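Local coordinates for thermostable monoacylglycerol lipase (Bacillus, PDB 4LHE), which hydrolyses monoacylglycerols, releasing free fatty acid and glycerol, and has the alpha/beta hydrolase fold, at residues L24-F29 and I91-L96; T32-R37 and A228-D233; R37-A42 and P235-R240; G47-L52 and Y81-Q86; G115-N120 and L189-D194. All blocks are in the same frame, centred on the assembly; numbering follows the deposited sequence.

Contact 1: residues L24-F29 and I91-L96; sequences LLVHGF and IFVTGL. With SO4 (sulfate ion), chain D.
Leu24, Leu25 and Val26 pair with Val93, Thr94 and Gly95 as parallel strand neighbours, their axes 4.5 Å apart at closest approach and inclined by 18°. Four backbone bonds form the ladder, from Leu24 N to Phe92 O, Thr94 N to Leu24 O, Val26 N to Thr94 O and Leu96 N to Val26 O, each between 2.8 and 3.0 Å. On one face Leu24 and Val93 lie side by side, CD2 of the leucine 4.0 Å from CG1 of the valine. On the other, Leu25 CG rests 3.7 Å from Thr94 CG2. Thr94 carries OG1 anti to its backbone N (chi1 -176°), which turns the methyl to Leu25 while the hydroxyl bonds to Val117 O. Gly95 CA comes within 3.0 Å of Val26 O, and any CB there would clash with that carbonyl. Beyond the strand, His27 ND1 donates to Gly28 O at 3.1 Å, and its NE2 bonds to Leu55 N. Phe29 N then donates to sulfate O4 (2.9 Å, 158° at the hydrogen). Because Thr30 N, Ser97 OG and His226 NE2 bind the same sulfate, the backbone N-H of Phe29 lies in an anion-binding pocket beside the probable nucleophile, consistent with an oxyanion hole.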
# COMPACT_ATOMS: atom_id res chain seq x y z
N LEU A 24 -6.26 -1.75 8.84
CA LEU A 24 -5.98 -0.54 8.06
C LEU A 24 -5.49 -1.00 6.69
O LEU A 24 -4.55 -1.82 6.61
CB LEU A 24 -4.86 0.25 8.75
CG LEU A 24 -4.43 1.56 8.10
CD1 LEU A 24 -5.56 2.52 8.15
CD2 LEU A 24 -3.20 2.15 8.82
N LEU A 25 -6.10 -0.50 5.61
CA LEU A 25 -5.65 -0.86 4.25
C LEU A 25 -5.10 0.34 3.48
O LEU A 25 -5.77 1.38 3.37
CB LEU A 25 -6.79 -1.49 3.46
CG LEU A 25 -7.40 -2.78 4.01
CD1 LEU A 25 -8.55 -2.46 4.95
CD2 LEU A 25 -7.89 -3.67 2.87
N VAL A 26 -3.89 0.21 2.95
CA VAL A 26 -3.22 1.36 2.36
C VAL A 26 -3.01 1.16 0.86
O VAL A 26 -2.24 0.28 0.46
CB VAL A 26 -1.89 1.66 3.05
CG1 VAL A 26 -1.41 3.07 2.68
CG2 VAL A 26 -2.04 1.56 4.59
N HIS A 27 -3.67 1.99 0.05
CA HIS A 27 -3.53 1.91 -1.41
C HIS A 27 -2.18 2.46 -1.85
O HIS A 27 -1.42 2.98 -1.02
CB HIS A 27 -4.70 2.57 -2.15
CG HIS A 27 -4.78 4.07 -2.01
ND1 HIS A 27 -4.05 4.93 -2.81
CD2 HIS A 27 -5.55 4.86 -1.23
CE1 HIS A 27 -4.35 6.18 -2.49
NE2 HIS A 27 -5.26 6.17 -1.54
N GLY A 28 -1.87 2.34 -3.15
CA GLY A 28 -0.55 2.68 -3.64
C GLY A 28 -0.35 4.09 -4.21
O GLY A 28 -1.24 4.92 -4.15
N PHE A 29 0.83 4.31 -4.79
CA PHE A 29 1.30 5.62 -5.27
C PHE A 29 0.49 6.20 -6.42
O PHE A 29 0.08 7.35 -6.37
CB PHE A 29 2.77 5.49 -5.67
CG PHE A 29 3.38 6.72 -6.31
CD1 PHE A 29 3.80 7.79 -5.53
CD2 PHE A 29 3.59 6.76 -7.69
CE1 PHE A 29 4.40 8.90 -6.12
CE2 PHE A 29 4.18 7.87 -8.28
CZ PHE A 29 4.59 8.95 -7.50
N ILE A 91 -4.60 -4.17 16.03
CA ILE A 91 -4.54 -3.51 14.73
C ILE A 91 -3.61 -4.27 13.79
O ILE A 91 -2.48 -4.61 14.16
CB ILE A 91 -4.08 -2.05 14.88
CG1 ILE A 91 -5.19 -1.21 15.53
CG2 ILE A 91 -3.70 -1.48 13.55
CD1 ILE A 91 -4.82 0.24 15.76
N PHE A 92 -4.10 -4.57 12.59
CA PHE A 92 -3.25 -5.08 11.52
C PHE A 92 -3.21 -4.07 10.39
O PHE A 92 -4.18 -3.34 10.17
CB PHE A 92 -3.84 -6.36 10.96
CG PHE A 92 -3.86 -7.48 11.93
CD1 PHE A 92 -2.68 -8.11 12.31
CD2 PHE A 92 -5.08 -7.92 12.45
CE1 PHE A 92 -2.71 -9.17 13.22
CE2 PHE A 92 -5.11 -8.97 13.35
CZ PHE A 92 -3.92 -9.59 13.74
N VAL A 93 -2.10 -4.05 9.66
CA VAL A 93 -1.96 -3.13 8.53
C VAL A 93 -1.61 -3.93 7.27
O VAL A 93 -0.83 -4.88 7.34
CB VAL A 93 -0.91 -2.02 8.84
CG1 VAL A 93 -0.91 -0.94 7.74
CG2 VAL A 93 -1.19 -1.39 10.24
N THR A 94 -2.24 -3.58 6.15
CA THR A 94 -1.94 -4.19 4.86
C THR A 94 -1.95 -3.10 3.78
O THR A 94 -2.64 -2.07 3.91
CB THR A 94 -2.92 -5.32 4.50
OG1 THR A 94 -2.51 -5.94 3.27
CG2 THR A 94 -4.36 -4.80 4.34
N GLY A 95 -1.18 -3.28 2.73
CA GLY A 95 -1.19 -2.27 1.69
C GLY A 95 -0.51 -2.75 0.44
O GLY A 95 0.34 -3.64 0.49
N LEU A 96 -0.86 -2.13 -0.68
CA LEU A 96 -0.32 -2.49 -1.98
C LEU A 96 0.81 -1.55 -2.42
O LEU A 96 0.65 -0.32 -2.40
CB LEU A 96 -1.44 -2.46 -3.02
CG LEU A 96 -1.02 -2.67 -4.47
CD1 LEU A 96 -0.49 -4.10 -4.67
CD2 LEU A 96 -2.21 -2.39 -5.38
S SO4 D . 1.62 1.62 -7.04
O1 SO4 D . 1.17 2.85 -7.69
O2 SO4 D . 0.47 0.73 -6.81
O3 SO4 D . 2.57 0.94 -7.93
O4 SO4 D . 2.30 2.00 -5.80

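Contact 2: residues T32-R37 and A228-D233; sequences TPHSMR and ATLDYD
The imidazole of His34 meets Leu230 obliquely, its CD2 lying 4.3 Å from the methyl CD1, and no other residue of 228-233 approaches that ring. The second flat group is the carbonyl of Ser35. Thr229 OG1 donates to Ser35 O at 2.8 Å from above the carbonyl plane, 41° out of it and therefore off the lone-pair directions. The threonine places OG1 between its own backbone N and carbonyl carbon (chi1 53°), which turns the hydroxyl to Ser35 and sends CG2 to Met36, where it lies 3.9 Å from SD. Leu230 covers the same backbone with its other branch: CD2 sits 3.8 Å from both His34 O and Ser35 O. One hydrogen bond is thus flanked by van der Waals contacts. Within 32-37, Thr32 OG1 accepts from His34 N at 3.0 Å, an ST turn that leads the backbone into the touching residue His34. The two loops run into helices 37-45 and 234-247 respectively, so the contact joins the approaches to both. Strand 90-96 lies alongside, with Leu96 touched by Ser35, Met36 and Thr229, while Met36 also reaches Leu52 on strand 49-52.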
# COMPACT_ATOMS: atom_id res chain seq x y z
N THR A 32 -5.88 4.57 -5.80
CA THR A 32 -6.96 5.11 -4.98
C THR A 32 -7.46 3.98 -4.11
O THR A 32 -7.02 2.85 -4.29
CB THR A 32 -8.15 5.61 -5.84
OG1 THR A 32 -8.86 4.48 -6.38
CG2 THR A 32 -7.68 6.54 -6.98
N PRO A 33 -8.38 4.25 -3.17
CA PRO A 33 -9.00 3.14 -2.44
C PRO A 33 -9.62 2.03 -3.32
O PRO A 33 -9.86 0.93 -2.81
CB PRO A 33 -10.11 3.85 -1.65
CG PRO A 33 -9.48 5.13 -1.28
CD PRO A 33 -8.67 5.54 -2.51
N HIS A 34 -9.86 2.29 -4.60
CA HIS A 34 -10.46 1.24 -5.45
C HIS A 34 -9.65 -0.07 -5.44
O HIS A 34 -10.22 -1.16 -5.32
CB HIS A 34 -10.66 1.77 -6.88
CG HIS A 34 -11.26 0.76 -7.83
ND1 HIS A 34 -12.57 0.35 -7.75
CD2 HIS A 34 -10.72 0.11 -8.88
CE1 HIS A 34 -12.81 -0.52 -8.72
NE2 HIS A 34 -11.71 -0.68 -9.41
N SER A 35 -8.33 0.04 -5.55
CA SER A 35 -7.47 -1.15 -5.57
C SER A 35 -7.55 -1.98 -4.28
O SER A 35 -7.29 -3.21 -4.29
CB SER A 35 -6.02 -0.73 -5.83
OG SER A 35 -5.49 -0.06 -4.69
N MET A 36 -7.93 -1.35 -3.16
CA MET A 36 -7.99 -2.07 -1.88
C MET A 36 -9.40 -2.43 -1.42
O MET A 36 -9.55 -3.19 -0.48
CB MET A 36 -7.28 -1.29 -0.76
CG MET A 36 -5.81 -0.97 -1.02
SD MET A 36 -4.77 -2.43 -1.21
CE MET A 36 -4.53 -2.93 0.49
N ARG A 37 -10.43 -1.90 -2.07
CA ARG A 37 -11.81 -2.11 -1.63
C ARG A 37 -12.29 -3.58 -1.56
O ARG A 37 -13.08 -3.92 -0.67
CB ARG A 37 -12.78 -1.26 -2.47
CG ARG A 37 -14.24 -1.34 -1.99
CD ARG A 37 -15.18 -0.44 -2.79
NE ARG A 37 -14.53 0.82 -3.11
CZ ARG A 37 -14.61 1.93 -2.37
NH1 ARG A 37 -15.33 1.94 -1.26
NH2 ARG A 37 -13.94 3.02 -2.76
N ALA A 228 -1.89 -6.79 -7.60
CA ALA A 228 -2.35 -8.14 -7.23
C ALA A 228 -3.71 -8.16 -6.50
O ALA A 228 -4.44 -9.14 -6.57
CB ALA A 228 -1.26 -8.82 -6.37
N THR A 229 -4.05 -7.06 -5.83
CA THR A 229 -5.28 -6.96 -5.03
C THR A 229 -6.52 -6.95 -5.92
O THR A 229 -7.63 -7.22 -5.46
CB THR A 229 -5.26 -5.69 -4.17
OG1 THR A 229 -5.00 -4.56 -5.01
CG2 THR A 229 -4.17 -5.78 -3.10
N LEU A 230 -6.32 -6.61 -7.19
CA LEU A 230 -7.42 -6.60 -8.14
C LEU A 230 -7.28 -7.75 -9.15
O LEU A 230 -8.16 -7.95 -9.99
CB LEU A 230 -7.43 -5.29 -8.92
CG LEU A 230 -7.71 -3.98 -8.19
CD1 LEU A 230 -7.63 -2.83 -9.19
CD2 LEU A 230 -9.05 -4.01 -7.55
N ASP A 231 -6.17 -8.48 -9.08
CA ASP A 231 -5.83 -9.48 -10.10
C ASP A 231 -6.39 -10.87 -9.76
O ASP A 231 -7.16 -11.02 -8.80
CB ASP A 231 -4.30 -9.55 -10.28
CG ASP A 231 -3.89 -9.67 -11.73
OD1 ASP A 231 -4.72 -10.10 -12.58
OD2 ASP A 231 -2.73 -9.31 -12.04
N TYR A 232 -5.99 -11.88 -10.53
CA TYR A 232 -6.54 -13.23 -10.34
C TYR A 232 -6.25 -13.84 -8.96
O TYR A 232 -7.02 -14.68 -8.48
CB TYR A 232 -6.05 -14.17 -11.45
CG TYR A 232 -6.63 -13.89 -12.82
CD1 TYR A 232 -8.00 -13.99 -13.06
CD2 TYR A 232 -5.80 -13.56 -13.89
CE1 TYR A 232 -8.53 -13.74 -14.32
CE2 TYR A 232 -6.32 -13.30 -15.14
CZ TYR A 232 -7.68 -13.40 -15.35
OH TYR A 232 -8.18 -13.15 -16.61
N ASP A 233 -5.17 -13.43 -8.32
CA ASP A 233 -4.86 -13.97 -7.00
C ASP A 233 -5.58 -13.24 -5.86
O ASP A 233 -5.29 -13.50 -4.70
CB ASP A 233 -3.35 -14.02 -6.75
CG ASP A 233 -2.64 -15.06 -7.62
OD1 ASP A 233 -3.06 -16.23 -7.60
OD2 ASP A 233 -1.67 -14.69 -8.33

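Contact 3: residues R37-A42 and P235-R240; sequences RPLAEA and PMIIER
Ile238 is the bump that fills a shallow hollow on helix 37-45, bounded by Pro38, Leu39 and Ala42. Its two branches share the hollow: CG2 touches Ala42 CB at 3.7 Å, and the longer arm runs from CG1, beside Leu39 CG (3.9 Å), to CD1 near Pro38 O (3.8 Å). With CG1 anti to the carbonyl carbon (chi1 -75°), that arm extends across the hollow. Leu39 answers as the opposing bump: its CD2 crosses obliquely toward Ile237 CG2, 4.1 Å away. An alanine in place of Ile238 would probably open a gap facing Ala42 and leave Leu39 without its main neighbour on the facing helix. The axes of the two short segments cross at -37°, 10.2 Å apart at closest approach. Leu39 also touches Leu25 of strand 21-26, and Ile237 touches Leu221 of strand 216-221. Two helices packed on one face of the central sheet, one from early in the chain and the C-terminal one, are characteristic of the alpha/beta hydrolase fold.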
# COMPACT_ATOMS: atom_id res chain seq x y z
N ARG A 37 -10.43 -1.90 -2.07
CA ARG A 37 -11.81 -2.11 -1.63
C ARG A 37 -12.29 -3.58 -1.56
O ARG A 37 -13.08 -3.92 -0.67
CB ARG A 37 -12.78 -1.26 -2.47
CG ARG A 37 -14.24 -1.34 -1.99
CD ARG A 37 -15.18 -0.44 -2.79
NE ARG A 37 -14.53 0.82 -3.11
CZ ARG A 37 -14.61 1.93 -2.37
NH1 ARG A 37 -15.33 1.94 -1.26
NH2 ARG A 37 -13.94 3.02 -2.76
N PRO A 38 -11.86 -4.44 -2.50
CA PRO A 38 -12.41 -5.79 -2.34
C PRO A 38 -11.87 -6.49 -1.10
O PRO A 38 -12.59 -7.27 -0.48
CB PRO A 38 -11.94 -6.52 -3.60
CG PRO A 38 -11.85 -5.45 -4.62
CD PRO A 38 -11.34 -4.22 -3.86
N LEU A 39 -10.63 -6.21 -0.74
CA LEU A 39 -10.08 -6.70 0.52
C LEU A 39 -10.85 -6.12 1.70
O LEU A 39 -11.30 -6.86 2.59
CB LEU A 39 -8.58 -6.36 0.64
CG LEU A 39 -7.58 -7.28 -0.03
CD1 LEU A 39 -7.81 -7.38 -1.51
CD2 LEU A 39 -6.14 -6.79 0.23
N ALA A 40 -11.00 -4.79 1.72
CA ALA A 40 -11.66 -4.11 2.83
C ALA A 40 -13.07 -4.66 3.08
O ALA A 40 -13.46 -4.92 4.23
CB ALA A 40 -11.70 -2.63 2.56
N GLU A 41 -13.82 -4.83 1.99
CA GLU A 41 -15.18 -5.37 2.08
C GLU A 41 -15.23 -6.80 2.61
O GLU A 41 -16.04 -7.10 3.49
CB GLU A 41 -15.94 -5.21 0.75
CG GLU A 41 -16.23 -3.73 0.40
CD GLU A 41 -16.95 -3.55 -0.93
OE1 GLU A 41 -17.35 -4.56 -1.55
OE2 GLU A 41 -17.13 -2.38 -1.36
N ALA A 42 -14.36 -7.67 2.08
CA ALA A 42 -14.21 -9.03 2.63
C ALA A 42 -13.81 -9.10 4.11
O ALA A 42 -14.30 -9.98 4.84
CB ALA A 42 -13.26 -9.85 1.78
N PRO A 235 -8.65 -13.64 -4.45
CA PRO A 235 -9.24 -14.46 -3.39
C PRO A 235 -8.18 -15.13 -2.49
O PRO A 235 -8.39 -15.27 -1.28
CB PRO A 235 -10.02 -15.52 -4.16
CG PRO A 235 -10.20 -14.96 -5.55
CD PRO A 235 -8.97 -14.16 -5.80
N MET A 236 -7.05 -15.52 -3.08
CA MET A 236 -5.95 -16.08 -2.30
C MET A 236 -5.38 -15.06 -1.30
O MET A 236 -5.14 -15.38 -0.13
CB MET A 236 -4.87 -16.61 -3.25
CG MET A 236 -3.60 -17.03 -2.55
SD MET A 236 -2.38 -17.85 -3.59
CE MET A 236 -1.29 -18.49 -2.31
N ILE A 237 -5.19 -13.82 -1.73
CA ILE A 237 -4.76 -12.76 -0.81
C ILE A 237 -5.73 -12.57 0.34
O ILE A 237 -5.31 -12.41 1.50
CB ILE A 237 -4.60 -11.42 -1.54
CG1 ILE A 237 -3.53 -11.53 -2.64
CG2 ILE A 237 -4.23 -10.31 -0.55
CD1 ILE A 237 -3.43 -10.25 -3.53
N ILE A 238 -7.02 -12.56 0.04
CA ILE A 238 -8.04 -12.36 1.06
C ILE A 238 -8.07 -13.53 2.06
O ILE A 238 -8.10 -13.30 3.28
CB ILE A 238 -9.43 -12.12 0.42
CG1 ILE A 238 -9.51 -10.69 -0.16
CG2 ILE A 238 -10.53 -12.35 1.44
CD1 ILE A 238 -10.67 -10.46 -1.17
N GLU A 239 -8.05 -14.75 1.56
CA GLU A 239 -8.18 -15.96 2.39
C GLU A 239 -6.93 -16.18 3.26
O GLU A 239 -7.04 -16.54 4.44
CB GLU A 239 -8.49 -17.17 1.48
CG GLU A 239 -8.41 -18.55 2.12
CD GLU A 239 -8.76 -19.68 1.13
OE1 GLU A 239 -8.83 -19.42 -0.10
OE2 GLU A 239 -8.98 -20.83 1.60
N ARG A 240 -5.74 -15.94 2.70
CA ARG A 240 -4.51 -16.07 3.48
C ARG A 240 -4.36 -14.96 4.52
O ARG A 240 -3.80 -15.20 5.59
CB ARG A 240 -3.28 -16.11 2.56
CG ARG A 240 -3.12 -17.41 1.80
CD ARG A 240 -2.51 -18.51 2.68
NE ARG A 240 -1.44 -19.20 1.96
CZ ARG A 240 -0.17 -19.21 2.35
NH1 ARG A 240 0.19 -18.57 3.45
NH2 ARG A 240 0.74 -19.85 1.63

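Contact 4: residues G47-L52 and Y81-Q86; sequences GYTVCL and YGWLKQ
Cys51 and Thr49 point from strand 49-52 onto Trp83 and Leu84 of helix 70-87, whose short segment runs nearly antiparallel to the strand (166°, axes 8.8 Å apart). The tight part centres on Cys51. Its CB lies 3.6 Å from Trp83 CE3 and 3.9 Å from Leu84 CG, seated in the notch between ring and leucine. The sulfur approaches the indole obliquely: SG is 4.9 Å from the centroid of the six-membered ring of Trp83, 47° off its normal. Thr49 CG2 is equally shared, 3.8 Å from both Trp83 CZ3 and Leu84 CD2. Having CG2 anti to its backbone N (chi1 -65°), Thr49 gives the methyl to the helix while OG1 bonds to Gly19 O and Asn18 N. An alanine in place of Trp83 would probably leave Cys51 and the methyl of Thr49 facing a gap. On the looser side, Trp83 is itself only partly covered, with Arg87 in a cation-pi contact and Tyr15 edge-to-face, and Lys85 and Gln86, farther along the helix, are exposed. Leu84 continues inward onto Leu24 and Ile91 of strands 21-26 and 90-96. Behind the strand, Val50 packs on Ala40 and Tyr43, so helices 70-87 and 37-45 cover its two faces.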
# COMPACT_ATOMS: atom_id res chain seq x y z
N GLY A 47 -16.01 -9.67 10.02
CA GLY A 47 -16.18 -9.18 11.39
C GLY A 47 -15.20 -8.12 11.84
O GLY A 47 -15.28 -7.62 12.97
N TYR A 48 -14.29 -7.72 10.96
CA TYR A 48 -13.27 -6.76 11.34
C TYR A 48 -13.73 -5.33 11.16
O TYR A 48 -14.50 -5.01 10.26
CB TYR A 48 -11.99 -7.02 10.53
CG TYR A 48 -11.38 -8.37 10.85
CD1 TYR A 48 -10.62 -8.53 11.99
CD2 TYR A 48 -11.57 -9.47 10.03
CE1 TYR A 48 -10.06 -9.75 12.32
CE2 TYR A 48 -11.02 -10.71 10.35
CZ TYR A 48 -10.26 -10.83 11.51
OH TYR A 48 -9.68 -12.02 11.87
N THR A 49 -13.29 -4.46 12.06
CA THR A 49 -13.36 -3.03 11.83
C THR A 49 -12.30 -2.74 10.77
O THR A 49 -11.18 -3.25 10.83
CB THR A 49 -13.12 -2.27 13.12
OG1 THR A 49 -14.21 -2.56 14.01
CG2 THR A 49 -13.06 -0.77 12.89
N VAL A 50 -12.67 -1.93 9.79
CA VAL A 50 -11.85 -1.74 8.61
C VAL A 50 -11.71 -0.25 8.32
O VAL A 50 -12.69 0.50 8.42
CB VAL A 50 -12.51 -2.48 7.44
CG1 VAL A 50 -12.26 -1.79 6.14
CG2 VAL A 50 -12.04 -3.94 7.40
N CYS A 51 -10.49 0.20 8.02
CA CYS A 51 -10.26 1.60 7.64
C CYS A 51 -9.46 1.66 6.34
O CYS A 51 -8.32 1.17 6.26
CB CYS A 51 -9.55 2.36 8.76
SG CYS A 51 -8.98 4.05 8.36
N LEU A 52 -10.04 2.28 5.31
CA LEU A 52 -9.40 2.35 4.01
C LEU A 52 -9.41 3.80 3.57
O LEU A 52 -10.33 4.24 2.86
CB LEU A 52 -10.10 1.44 2.98
CG LEU A 52 -9.77 1.60 1.48
CD1 LEU A 52 -8.27 1.74 1.24
CD2 LEU A 52 -10.32 0.44 0.67
N TYR A 81 -4.68 5.09 11.11
CA TYR A 81 -4.27 4.29 12.26
C TYR A 81 -4.89 4.84 13.55
O TYR A 81 -5.34 4.07 14.42
CB TYR A 81 -2.74 4.28 12.33
CG TYR A 81 -2.19 3.79 13.64
CD1 TYR A 81 -1.98 2.44 13.85
CD2 TYR A 81 -1.85 4.68 14.65
CE1 TYR A 81 -1.46 1.98 15.05
CE2 TYR A 81 -1.33 4.25 15.85
CZ TYR A 81 -1.14 2.90 16.05
OH TYR A 81 -0.62 2.48 17.24
N GLY A 82 -4.95 6.16 13.65
CA GLY A 82 -5.53 6.81 14.81
C GLY A 82 -7.02 6.54 14.94
O GLY A 82 -7.54 6.31 16.05
N TRP A 83 -7.72 6.58 13.81
CA TRP A 83 -9.15 6.24 13.77
C TRP A 83 -9.37 4.82 14.27
O TRP A 83 -10.29 4.57 15.06
CB TRP A 83 -9.68 6.40 12.35
CG TRP A 83 -11.16 6.16 12.21
CD1 TRP A 83 -12.15 7.08 12.37
CD2 TRP A 83 -11.80 4.93 11.88
NE1 TRP A 83 -13.37 6.50 12.16
CE2 TRP A 83 -13.18 5.17 11.86
CE3 TRP A 83 -11.33 3.63 11.60
CZ2 TRP A 83 -14.12 4.17 11.56
CZ3 TRP A 83 -12.26 2.64 11.31
CH2 TRP A 83 -13.64 2.92 11.29
N LEU A 84 -8.52 3.90 13.83
CA LEU A 84 -8.62 2.50 14.25
C LEU A 84 -8.29 2.34 15.73
O LEU A 84 -8.98 1.61 16.47
CB LEU A 84 -7.65 1.62 13.45
CG LEU A 84 -8.12 1.04 12.12
CD1 LEU A 84 -7.09 0.02 11.62
CD2 LEU A 84 -9.47 0.40 12.27
N LYS A 85 -7.23 3.01 16.18
CA LYS A 85 -6.78 2.87 17.57
C LYS A 85 -7.84 3.33 18.58
O LYS A 85 -7.91 2.81 19.70
CB LYS A 85 -5.47 3.61 17.78
CG LYS A 85 -4.46 2.81 18.57
CD LYS A 85 -3.30 3.70 19.00
CE LYS A 85 -2.30 2.92 19.84
NZ LYS A 85 -1.30 3.82 20.48
N GLN A 86 -8.69 4.27 18.17
CA GLN A 86 -9.80 4.69 19.02
C GLN A 86 -10.82 3.58 19.20
O GLN A 86 -11.52 3.53 20.20
CB GLN A 86 -10.51 5.92 18.44
CG GLN A 86 -9.73 7.23 18.53
CD GLN A 86 -10.44 8.39 17.84
OE1 GLN A 86 -10.61 8.40 16.61
NE2 GLN A 86 -10.87 9.37 18.63

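Contact 5: residues G115-N120 and L189-D194; sequences GIVPIN and LIFVSD
Asn120 grips Ser193 through both ends of its amide. OD1 accepts from Ser193 N at 2.8 Å, in the carbonyl plane and on a lone pair, while ND2 donates to Ser193 OG at 3.1 Å, close to the amide plane. These two bonds fix the rotation of the amide, and ND2 also donates to His226 O. The next shell is the parallel backbone pairing: Leu189 N to Ile116 O at 3.0 Å, Phe191 N to Pro118 O at 3.2 Å and Asn120 N to Phe191 O at 3.0 Å. Pro118 lacks an N-H, and the buried Leu189 O has no conventional hydrogen-bond partner; Val117 CA, through its C-H, and Pro118 CD each lie 3.3 Å from Leu189 O. Val117 CG1 meets the edge of the Phe191 ring, 3.4 Å from CE2. Further out, Phe244 covers Val117 and Leu189, and Ile237 covers Ile119. Adjacent parallel strands ending beside a probable Ser97-His226-Asp196 triad are typical of an alpha/beta hydrolase, and Asn120, which touches Asp196, ties the strand ends to that site.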
# COMPACT_ATOMS: atom_id res chain seq x y z
N GLY A 115 0.45 -6.93 13.59
CA GLY A 115 0.91 -7.63 12.39
C GLY A 115 0.77 -6.83 11.11
O GLY A 115 -0.04 -5.90 11.04
N ILE A 116 1.57 -7.18 10.10
CA ILE A 116 1.51 -6.48 8.82
C ILE A 116 1.42 -7.41 7.62
O ILE A 116 1.99 -8.50 7.62
CB ILE A 116 2.69 -5.50 8.61
CG1 ILE A 116 4.04 -6.22 8.77
CG2 ILE A 116 2.56 -4.31 9.57
CD1 ILE A 116 5.22 -5.29 8.59
N VAL A 117 0.70 -6.95 6.59
CA VAL A 117 0.58 -7.71 5.35
C VAL A 117 0.91 -6.84 4.12
O VAL A 117 0.01 -6.35 3.41
CB VAL A 117 -0.82 -8.39 5.21
CG1 VAL A 117 -0.84 -9.32 4.01
CG2 VAL A 117 -1.14 -9.21 6.46
N PRO A 118 2.21 -6.60 3.88
CA PRO A 118 2.59 -5.82 2.70
C PRO A 118 2.44 -6.65 1.42
O PRO A 118 2.74 -7.84 1.44
CB PRO A 118 4.07 -5.50 2.96
CG PRO A 118 4.54 -6.59 3.90
CD PRO A 118 3.36 -6.95 4.74
N ILE A 119 1.94 -6.05 0.35
CA ILE A 119 1.74 -6.78 -0.91
C ILE A 119 2.50 -6.05 -2.00
O ILE A 119 2.20 -4.89 -2.27
CB ILE A 119 0.25 -6.77 -1.31
CG1 ILE A 119 -0.63 -7.30 -0.16
CG2 ILE A 119 0.02 -7.53 -2.60
CD1 ILE A 119 -2.13 -7.25 -0.46
N ASN A 120 3.47 -6.72 -2.62
CA ASN A 120 4.34 -6.06 -3.61
C ASN A 120 4.90 -4.71 -3.14
O ASN A 120 5.03 -3.77 -3.93
CB ASN A 120 3.61 -5.90 -4.95
CG ASN A 120 3.45 -7.22 -5.69
OD1 ASN A 120 4.25 -8.15 -5.51
ND2 ASN A 120 2.43 -7.31 -6.53
N LEU A 189 3.44 -11.10 7.01
CA LEU A 189 3.02 -11.97 5.92
C LEU A 189 3.27 -11.18 4.64
O LEU A 189 2.63 -10.15 4.39
CB LEU A 189 1.53 -12.33 6.05
CG LEU A 189 0.90 -13.12 4.90
CD1 LEU A 189 1.57 -14.47 4.78
CD2 LEU A 189 -0.62 -13.30 5.06
N ILE A 190 4.19 -11.67 3.82
CA ILE A 190 4.72 -10.89 2.70
C ILE A 190 4.30 -11.51 1.38
O ILE A 190 4.81 -12.57 1.01
CB ILE A 190 6.26 -10.80 2.80
CG1 ILE A 190 6.68 -10.13 4.12
CG2 ILE A 190 6.86 -10.04 1.63
CD1 ILE A 190 8.19 -10.15 4.37
N PHE A 191 3.36 -10.85 0.68
CA PHE A 191 2.96 -11.26 -0.66
C PHE A 191 3.85 -10.68 -1.76
O PHE A 191 4.24 -9.51 -1.70
CB PHE A 191 1.51 -10.83 -0.95
CG PHE A 191 0.48 -11.59 -0.14
CD1 PHE A 191 0.19 -12.91 -0.44
CD2 PHE A 191 -0.19 -10.97 0.90
CE1 PHE A 191 -0.76 -13.61 0.31
CE2 PHE A 191 -1.15 -11.66 1.63
CZ PHE A 191 -1.43 -12.98 1.35
N VAL A 192 4.13 -11.49 -2.77
CA VAL A 192 4.92 -11.02 -3.90
C VAL A 192 4.45 -11.68 -5.19
O VAL A 192 4.27 -12.91 -5.25
CB VAL A 192 6.43 -11.23 -3.68
CG1 VAL A 192 6.74 -12.70 -3.42
CG2 VAL A 192 7.22 -10.70 -4.88
N SER A 193 4.20 -10.86 -6.20
CA SER A 193 3.78 -11.37 -7.49
C SER A 193 5.03 -11.75 -8.26
O SER A 193 5.91 -10.89 -8.45
CB SER A 193 2.96 -10.32 -8.24
OG SER A 193 1.69 -10.12 -7.63
N ASP A 194 5.12 -13.01 -8.67
CA ASP A 194 6.25 -13.50 -9.49
C ASP A 194 6.46 -12.58 -10.67
O ASP A 194 7.58 -12.17 -10.97
CB ASP A 194 5.97 -14.90 -10.04
CG ASP A 194 6.05 -15.98 -8.98
OD1 ASP A 194 6.71 -15.75 -7.95
OD2 ASP A 194 5.45 -17.06 -9.19

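How the contacts relate
Contacts 1, 4 and 5 all reach the mixed central sheet, whose order runs 14-16, 49-52, 21-26, 90-96, 115-119, 188-193, 216-221. Contact 1 is central, its centre about 5 Å from that of the chain; contacts 4 and 5 lie to either side in strand order, their centres about 20 Å apart and without touching. Contacts 2 and 3 share Arg37, with centres about 9 Å apart, and join early and late chain segments. Both enclose contacts 4 and 5 along the chain; contact 1 crosses them. Contact 4 is nested within contact 1, which closes before contact 5 opens. Early and late segments thus meet on one side of the sheet whose strand ends carry the presumed catalytic site.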